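Local coordinates for exodeoxyribonuclease III (Neisseria meningitidis, PDB 2JC4), which probably degrades double-stranded DNA from its 3' ends as a metal-dependent exonuclease of the AP/ExoA DNA repair family, at residues E129-R132 against D133-R137. Residues are numbered along the deposited sequence; the frame is centred on the assembly and turned at random.
Sequences EFVR and DEMTR
One face of the Phe130 ring is covered by Glu134, one helical turn on. Glu134 CG makes a CH-pi contact, 3.7 Å from the Phe130 ring centroid, and sits offset toward the rim. The Glu134 carboxylate is tilted 25° from the ring plane, and its OE2 comes 3.5 Å from Phe130 CE1. A bend at chi2 (-79°) folds the Glu134 chain over the ring. The Phe130 ring also stacks with His77.

The Arg137 guanidinium holds Asp133 with NH1 and NH2, one nitrogen to each oxygen. Arg137 NH1 reaches Asp133 OD1 at 3.0 Å, and NH2 reaches OD2. Both oxygens lie close to the guanidinium plane, but the arginine approaches well out of the carboxylate plane. Arg137 NH2 makes a further, weak bond to Glu134 OE2 at 3.2 Å. The other oxygen, Glu134 OE1, pairs with Arg100 of strand 99-105.

On another side of the helix, Val131 CG1 lies 3.9 Å from Met135 SD. Both residues pack on Leu182. Helical backbone bonds join the two segments, such as Glu134 N to Phe130 O at 2.9 Å. Asp133 O accepts from both Thr136 N and Thr136 OG1, the latter at 2.6 Å.

This lies in the C-terminal part of helix 115-135, the crossover helix of a beta-alpha-beta unit between strands 99-105 and 141-144. It lies away from the active site. Buried Glu134 meets Arg100 through OE1 and, more weakly, Arg137 through OE2, which would probably favour its charged form. The salt bridges thus link Asp133 and Glu134 to Arg137 and, through Arg100, to strand 99-105.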
# COMPACT_ATOMS: atom_id res chain seq x y z
N GLU A 129 13.09 -5.60 -9.11
CA GLU A 129 14.55 -5.69 -8.93
C GLU A 129 14.96 -5.26 -7.51
O GLU A 129 15.77 -5.90 -6.83
CB GLU A 129 15.24 -4.82 -10.00
CG GLU A 129 16.47 -5.46 -10.57
CD GLU A 129 17.25 -4.49 -11.44
OE1 GLU A 129 18.21 -3.88 -10.94
OE2 GLU A 129 16.86 -4.33 -12.62
N PHE A 130 14.39 -4.17 -7.04
CA PHE A 130 14.73 -3.68 -5.71
C PHE A 130 14.28 -4.67 -4.65
O PHE A 130 15.05 -5.00 -3.73
CB PHE A 130 14.03 -2.34 -5.48
CG PHE A 130 14.16 -1.81 -4.09
CD1 PHE A 130 15.41 -1.47 -3.57
CD2 PHE A 130 13.03 -1.58 -3.32
CE1 PHE A 130 15.55 -0.94 -2.29
CE2 PHE A 130 13.15 -1.06 -2.01
CZ PHE A 130 14.41 -0.71 -1.51
N VAL A 131 13.02 -5.10 -4.76
CA VAL A 131 12.44 -6.05 -3.78
C VAL A 131 13.25 -7.36 -3.77
O VAL A 131 13.62 -7.87 -2.70
CB VAL A 131 10.91 -6.28 -3.96
CG1 VAL A 131 10.41 -7.30 -2.91
CG2 VAL A 131 10.12 -4.97 -3.78
N ARG A 132 13.56 -7.89 -4.94
CA ARG A 132 14.38 -9.12 -5.03
C ARG A 132 15.73 -9.02 -4.22
O ARG A 132 16.15 -9.94 -3.48
CB ARG A 132 14.71 -9.39 -6.49
CG ARG A 132 15.50 -10.75 -6.70
CD ARG A 132 15.92 -10.95 -8.19
NE ARG A 132 14.76 -11.12 -9.06
CZ ARG A 132 14.45 -10.32 -10.08
NH1 ARG A 132 15.21 -9.27 -10.39
NH2 ARG A 132 13.36 -10.59 -10.81
N ASP A 133 16.38 -7.88 -4.39
CA ASP A 133 17.64 -7.58 -3.72
C ASP A 133 17.44 -7.44 -2.22
O ASP A 133 18.21 -8.03 -1.41
CB ASP A 133 18.22 -6.30 -4.32
CG ASP A 133 19.48 -5.81 -3.62
OD1 ASP A 133 20.42 -6.62 -3.43
OD2 ASP A 133 19.54 -4.62 -3.27
N GLU A 134 16.40 -6.70 -1.83
CA GLU A 134 16.09 -6.49 -0.41
C GLU A 134 15.81 -7.82 0.28
O GLU A 134 16.27 -8.04 1.41
CB GLU A 134 14.90 -5.53 -0.24
CG GLU A 134 15.19 -4.08 -0.59
CD GLU A 134 15.93 -3.37 0.51
OE1 GLU A 134 15.43 -3.37 1.65
OE2 GLU A 134 17.01 -2.84 0.26
N MET A 135 15.10 -8.71 -0.40
CA MET A 135 14.79 -10.03 0.17
C MET A 135 16.00 -10.96 0.48
O MET A 135 15.89 -11.84 1.31
CB MET A 135 13.80 -10.75 -0.73
CG MET A 135 12.39 -10.11 -0.68
SD MET A 135 11.31 -10.95 -1.84
CE MET A 135 11.14 -12.51 -0.95
N THR A 136 17.14 -10.76 -0.20
CA THR A 136 18.36 -11.56 0.11
C THR A 136 18.93 -11.27 1.50
O THR A 136 19.82 -11.98 1.97
CB THR A 136 19.52 -11.29 -0.88
OG1 THR A 136 19.95 -9.92 -0.76
CG2 THR A 136 19.10 -11.56 -2.31
N ARG A 137 18.47 -10.20 2.14
CA ARG A 137 19.09 -9.76 3.38
C ARG A 137 18.15 -9.75 4.57
O ARG A 137 18.61 -9.77 5.71
CB ARG A 137 19.67 -8.37 3.19
CG ARG A 137 20.80 -8.35 2.26
CD ARG A 137 21.45 -6.96 2.18
NE ARG A 137 20.59 -5.88 1.69
CZ ARG A 137 20.39 -5.64 0.41
NH1 ARG A 137 20.93 -6.44 -0.49
NH2 ARG A 137 19.64 -4.63 0.01